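Long-range contact in uncharacterized protein (Legionella pneumophila subsp. pneumophila str. Philadelphia 1, PDB 2PMA), which is of unknown function but is probably a protease related to the retropepsin-like aspartic endopeptidases: residues P88-L100 against V104-R116. Numbering follows the deposited sequence.
Sequences PIKRPVVLLNIKL and VRTIKVNLTNRKR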
loop_
_atom_site.group_PDB
_atom_site.type_symbol
_atom_site.label_atom_id
_atom_site.label_comp_id
_atom_site.label_asym_id
_atom_site.label_seq_id
_atom_site.Cartn_x
_atom_site.Cartn_y
_atom_site.Cartn_z
ATOM N N PRO A 88 6.199 3.828 -19.412
ATOM C CA PRO A 88 5.194 2.806 -19.736
ATOM C C PRO A 88 5.675 1.468 -19.180
ATOM O O PRO A 88 5.717 0.469 -19.895
ATOM C CB PRO A 88 5.204 2.804 -21.268
ATOM C CG PRO A 88 6.638 3.166 -21.629
ATOM C CD PRO A 88 7.243 3.919 -20.451
ATOM N N ILE A 89 6.019 1.484 -17.898
ATOM C CA ILE A 89 6.667 0.385 -17.196
ATOM C C ILE A 89 5.529 -0.458 -16.602
ATOM O O ILE A 89 4.620 0.120 -16.016
ATOM C CB ILE A 89 7.570 1.050 -16.099
ATOM C CG1 ILE A 89 8.870 1.604 -16.728
ATOM C CG2 ILE A 89 7.923 0.146 -14.954
ATOM C CD1 ILE A 89 9.771 0.523 -17.380
ATOM N N LYS A 90 5.556 -1.783 -16.760
ATOM C CA LYS A 90 4.557 -2.633 -16.072
ATOM C C LYS A 90 5.109 -3.037 -14.733
ATOM O O LYS A 90 6.262 -3.459 -14.673
ATOM C CB LYS A 90 4.265 -3.896 -16.890
ATOM C CG LYS A 90 3.416 -3.591 -18.131
ATOM C CD LYS A 90 3.074 -4.871 -18.899
ATOM C CE LYS A 90 1.571 -4.819 -19.259
ATOM N NZ LYS A 90 1.035 -6.002 -20.038
ATOM N N ARG A 91 4.283 -2.919 -13.681
ATOM C CA ARG A 91 4.656 -3.373 -12.345
ATOM C C ARG A 91 3.615 -4.371 -11.834
ATOM O O ARG A 91 2.434 -4.366 -12.314
ATOM C CB ARG A 91 4.758 -2.193 -11.383
ATOM C CG ARG A 91 5.932 -1.175 -11.759
ATOM C CD ARG A 91 7.337 -1.811 -11.839
ATOM N NE ARG A 91 7.619 -2.584 -10.623
ATOM C CZ ARG A 91 8.291 -3.728 -10.610
ATOM N NH1 ARG A 91 8.444 -4.374 -9.465
ATOM N NH2 ARG A 91 8.790 -4.239 -11.753
ATOM N N PRO A 92 4.042 -5.246 -10.904
ATOM C CA PRO A 92 3.137 -6.263 -10.429
ATOM C C PRO A 92 2.198 -5.681 -9.368
ATOM O O PRO A 92 2.567 -4.757 -8.605
ATOM C CB PRO A 92 4.099 -7.334 -9.867
ATOM C CG PRO A 92 5.292 -6.524 -9.308
ATOM C CD PRO A 92 5.378 -5.325 -10.271
ATOM N N VAL A 93 1.014 -6.280 -9.290
ATOM C CA VAL A 93 0.029 -5.901 -8.300
ATOM C C VAL A 93 -0.185 -7.064 -7.349
ATOM O O VAL A 93 -0.424 -8.200 -7.789
ATOM C CB VAL A 93 -1.316 -5.656 -8.968
ATOM C CG1 VAL A 93 -2.344 -5.207 -7.904
ATOM C CG2 VAL A 93 -1.196 -4.637 -10.127
ATOM N N VAL A 94 -0.133 -6.789 -6.049
ATOM C CA VAL A 94 -0.339 -7.839 -5.020
ATOM C C VAL A 94 -1.427 -7.394 -4.059
ATOM O O VAL A 94 -1.742 -6.202 -3.987
ATOM C CB VAL A 94 0.953 -8.134 -4.178
ATOM C CG1 VAL A 94 2.031 -8.691 -5.114
ATOM C CG2 VAL A 94 1.452 -6.868 -3.410
ATOM N N LEU A 95 -1.962 -8.338 -3.284
ATOM C CA LEU A 95 -2.930 -8.001 -2.258
ATOM C C LEU A 95 -2.160 -7.817 -0.948
ATOM O O LEU A 95 -1.284 -8.656 -0.604
ATOM C CB LEU A 95 -3.910 -9.160 -2.085
ATOM C CG LEU A 95 -4.826 -9.412 -3.285
ATOM C CD1 LEU A 95 -5.841 -10.498 -2.916
ATOM C CD2 LEU A 95 -5.514 -8.118 -3.697
ATOM N N LEU A 96 -2.509 -6.775 -0.197
ATOM C CA LEU A 96 -1.774 -6.392 1.020
ATOM C C LEU A 96 -2.780 -6.043 2.114
ATOM O O LEU A 96 -3.683 -5.253 1.865
ATOM C CB LEU A 96 -0.918 -5.152 0.718
ATOM C CG LEU A 96 -0.183 -4.322 1.790
ATOM C CD1 LEU A 96 1.120 -4.957 2.264
ATOM C CD2 LEU A 96 0.121 -2.940 1.241
ATOM N N ASN A 97 -2.601 -6.628 3.313
ATOM C CA ASN A 97 -3.479 -6.373 4.473
ATOM C C ASN A 97 -3.023 -5.095 5.151
ATOM O O ASN A 97 -1.877 -4.993 5.610
ATOM C CB ASN A 97 -3.423 -7.560 5.471
ATOM C CG ASN A 97 -3.642 -8.895 4.796
ATOM O OD1 ASN A 97 -4.521 -9.002 3.959
ATOM N ND2 ASN A 97 -2.843 -9.931 5.158
ATOM N N ILE A 98 -3.903 -4.091 5.164
ATOM C CA ILE A 98 -3.533 -2.738 5.639
ATOM C C ILE A 98 -4.566 -2.229 6.643
ATOM O O ILE A 98 -5.781 -2.314 6.402
ATOM C CB ILE A 98 -3.489 -1.731 4.483
ATOM C CG1 ILE A 98 -2.405 -2.138 3.479
ATOM C CG2 ILE A 98 -3.194 -0.297 4.992
ATOM C CD1 ILE A 98 -2.384 -1.313 2.230
ATOM N N LYS A 99 -4.062 -1.685 7.755
ATOM C CA LYS A 99 -4.918 -1.114 8.785
ATOM C C LYS A 99 -4.793 0.417 8.745
ATOM O O LYS A 99 -3.692 0.960 8.677
ATOM C CB LYS A 99 -4.526 -1.685 10.152
ATOM C CG LYS A 99 -5.290 -1.102 11.346
ATOM C CD LYS A 99 -4.839 -1.784 12.610
ATOM C CE LYS A 99 -5.872 -1.640 13.719
ATOM N NZ LYS A 99 -5.866 -0.255 14.250
ATOM N N LEU A 100 -5.926 1.099 8.728
ATOM C CA LEU A 100 -5.979 2.567 8.746
ATOM C C LEU A 100 -6.985 2.907 9.843
ATOM O O LEU A 100 -8.173 2.582 9.709
ATOM C CB LEU A 100 -6.448 3.109 7.390
ATOM C CG LEU A 100 -6.706 4.624 7.272
ATOM C CD1 LEU A 100 -5.412 5.374 7.471
ATOM C CD2 LEU A 100 -7.288 4.928 5.865
ATOM N N VAL A 104 -9.446 -2.549 8.935
ATOM C CA VAL A 104 -8.490 -3.357 8.197
ATOM C C VAL A 104 -9.116 -3.772 6.851
ATOM O O VAL A 104 -10.287 -4.172 6.809
ATOM C CB VAL A 104 -8.107 -4.618 8.999
ATOM C CG1 VAL A 104 -7.105 -5.506 8.199
ATOM C CG2 VAL A 104 -7.505 -4.227 10.373
ATOM N N ARG A 105 -8.348 -3.668 5.762
ATOM C CA ARG A 105 -8.840 -4.068 4.430
ATOM C C ARG A 105 -7.716 -4.781 3.673
ATOM O O ARG A 105 -6.561 -4.631 3.990
ATOM C CB ARG A 105 -9.283 -2.858 3.593
ATOM C CG ARG A 105 -10.452 -2.031 4.170
ATOM C CD ARG A 105 -11.821 -2.775 4.076
ATOM N NE ARG A 105 -12.881 -1.881 4.566
ATOM C CZ ARG A 105 -13.257 -1.758 5.836
ATOM N NH1 ARG A 105 -12.678 -2.483 6.786
ATOM N NH2 ARG A 105 -14.228 -0.899 6.156
ATOM N N THR A 106 -8.095 -5.571 2.685
ATOM C CA THR A 106 -7.123 -6.185 1.821
ATOM C C THR A 106 -7.250 -5.407 0.517
ATOM O O THR A 106 -8.336 -5.242 -0.040
ATOM C CB THR A 106 -7.328 -7.701 1.750
ATOM O OG1 THR A 106 -7.263 -8.213 3.102
ATOM C CG2 THR A 106 -6.245 -8.383 0.900
ATOM N N ILE A 107 -6.121 -4.854 0.104
ATOM C CA ILE A 107 -6.087 -3.828 -0.904
ATOM C C ILE A 107 -5.049 -4.196 -1.979
ATOM O O ILE A 107 -3.971 -4.722 -1.659
ATOM C CB ILE A 107 -5.777 -2.464 -0.213
ATOM C CG1 ILE A 107 -7.106 -1.854 0.323
ATOM C CG2 ILE A 107 -5.008 -1.525 -1.135
ATOM C CD1 ILE A 107 -6.952 -0.573 1.037
ATOM N N LYS A 108 -5.394 -3.927 -3.245
ATOM C CA LYS A 108 -4.462 -4.111 -4.368
ATOM C C LYS A 108 -3.423 -2.985 -4.375
ATOM O O LYS A 108 -3.759 -1.758 -4.326
ATOM C CB LYS A 108 -5.220 -4.078 -5.704
ATOM C CG LYS A 108 -6.113 -5.302 -5.903
ATOM C CD LYS A 108 -6.808 -5.245 -7.291
ATOM C CE LYS A 108 -7.674 -6.499 -7.494
ATOM N NZ LYS A 108 -8.320 -6.567 -8.875
ATOM N N VAL A 109 -2.158 -3.384 -4.361
ATOM C CA VAL A 109 -1.080 -2.406 -4.373
ATOM C C VAL A 109 -0.048 -2.777 -5.424
ATOM O O VAL A 109 0.355 -3.947 -5.537
ATOM C CB VAL A 109 -0.375 -2.262 -3.013
ATOM C CG1 VAL A 109 -1.350 -1.678 -1.936
ATOM C CG2 VAL A 109 0.224 -3.590 -2.560
ATOM N N ASN A 110 0.388 -1.758 -6.165
ATOM C CA ASN A 110 1.502 -1.882 -7.116
ATOM C C ASN A 110 2.818 -1.905 -6.341
ATOM O O ASN A 110 2.988 -1.161 -5.357
ATOM C CB ASN A 110 1.506 -0.693 -8.101
ATOM C CG ASN A 110 0.214 -0.592 -8.954
ATOM O OD1 ASN A 110 -0.630 -1.476 -8.942
ATOM N ND2 ASN A 110 0.088 0.506 -9.721
ATOM N N LEU A 111 3.761 -2.747 -6.767
ATOM C CA LEU A 111 5.064 -2.745 -6.124
ATOM C C LEU A 111 6.001 -1.953 -6.985
ATOM O O LEU A 111 6.263 -2.359 -8.124
ATOM C CB LEU A 111 5.567 -4.188 -5.971
ATOM C CG LEU A 111 4.725 -5.099 -5.094
ATOM C CD1 LEU A 111 5.390 -6.483 -4.913
ATOM C CD2 LEU A 111 4.450 -4.463 -3.709
ATOM N N THR A 112 6.492 -0.822 -6.485
ATOM C CA THR A 112 7.169 0.123 -7.387
ATOM C C THR A 112 8.626 0.213 -7.064
ATOM O O THR A 112 9.018 -0.003 -5.922
ATOM C CB THR A 112 6.569 1.551 -7.274
ATOM O OG1 THR A 112 6.526 1.913 -5.890
ATOM C CG2 THR A 112 5.154 1.572 -7.842
ATOM N N ASN A 113 9.400 0.611 -8.081
ATOM C CA ASN A 113 10.856 0.533 -8.042
ATOM C C ASN A 113 11.505 1.829 -7.558
ATOM O O ASN A 113 12.671 1.812 -7.195
ATOM C CB ASN A 113 11.407 0.253 -9.467
ATOM C CG ASN A 113 10.972 -1.101 -10.009
ATOM O OD1 ASN A 113 10.798 -1.301 -11.245
ATOM N ND2 ASN A 113 10.788 -2.019 -9.115
ATOM N N ARG A 114 10.770 2.941 -7.588
ATOM C CA ARG A 114 11.383 4.225 -7.272
ATOM C C ARG A 114 11.638 4.375 -5.770
ATOM O O ARG A 114 10.723 4.200 -4.954
ATOM C CB ARG A 114 10.563 5.388 -7.822
ATOM C CG ARG A 114 11.322 6.709 -7.829
ATOM C CD ARG A 114 12.268 6.841 -9.028
ATOM N NE ARG A 114 13.549 7.449 -8.656
ATOM C CZ ARG A 114 14.611 6.772 -8.215
ATOM N NH1 ARG A 114 15.726 7.422 -7.911
ATOM N NH2 ARG A 114 14.571 5.447 -8.075
ATOM N N LYS A 115 12.895 4.692 -5.447
ATOM C CA LYS A 115 13.366 4.936 -4.080
ATOM C C LYS A 115 13.455 6.442 -3.764
ATOM O O LYS A 115 13.869 6.819 -2.662
ATOM C CB LYS A 115 14.721 4.245 -3.835
ATOM C CG LYS A 115 15.171 4.253 -2.349
ATOM C CD LYS A 115 16.292 3.240 -2.024
ATOM C CE LYS A 115 15.740 1.972 -1.319
ATOM N NZ LYS A 115 15.411 0.871 -2.273
ATOM N N ARG A 116 13.077 7.277 -4.741
ATOM C CA ARG A 116 12.920 8.722 -4.552
ATOM C C ARG A 116 11.440 9.032 -4.310
ATOM O O ARG A 116 10.588 8.759 -5.165
ATOM C CB ARG A 116 13.500 9.492 -5.758
ATOM C CG ARG A 116 12.632 10.618 -6.345
ATOM C CD ARG A 116 11.955 10.166 -7.636
ATOM N NE ARG A 116 10.704 10.870 -7.916
ATOM C CZ ARG A 116 9.486 10.339 -7.804
ATOM N NH1 ARG A 116 9.318 9.083 -7.416
ATOM N NH2 ARG A 116 8.420 11.073 -8.091
#
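Val94 and Val109 face each other as a hydrogen-bonded pair in the antiparallel hairpin formed by 90-100 and 104-112. Their backbones exchange two nearly straight bonds, N to O each way, and their branched side chains form the central bump on the buried face. In the conformers described here, Val94 CG2 lies 3.6 Å from Val109 CG2, each methyl held between its own backbone N and carbonyl carbon. Flanking leucines fill the hollows beside them: Leu96 turns CD2 to within 3.7 Å of Val109 CG1, crossing that valine at about a right angle, while Leu111 wraps the other end, its CD1 and CD2 against the two methyls of Val94. Leu49 and Phe51 of strand 46-55 pack on Val94, Phe51 also on Leu111, while Val109 meets Ala31 of strand 31-43.

The opposite face is mixed. Leu95 and Lys108 run side by side, Leu95 CD2 against the aliphatic Lys108 CG at 3.6 Å. In the non-hydrogen-bonded pair Asn97-Thr106, short amide and hydroxyl reach each other directly, Asn97 OD1 lying 3.0 Å from Thr106 OG1, while Thr106 CG2 packs on Leu95 CB. Asp15 takes Asn97 ND2.

At the far end Arg91, folded back by bends at chi2 and chi3 (-57° and -51°), donates from NE to Leu111 O at 2.9 Å, in the carbonyl plane; NH1 adds a weak second bond. Pro92 CD covers one guanidinium face; Asn113 ND2 sits over the other, toward its rim.

Apolar interlocking thus secures the Val94/Leu96/Val109/Leu111 face, the other sets one polar pair among aliphatic contacts, and arginine prolongs the hydrogen bonding where the strands diverge.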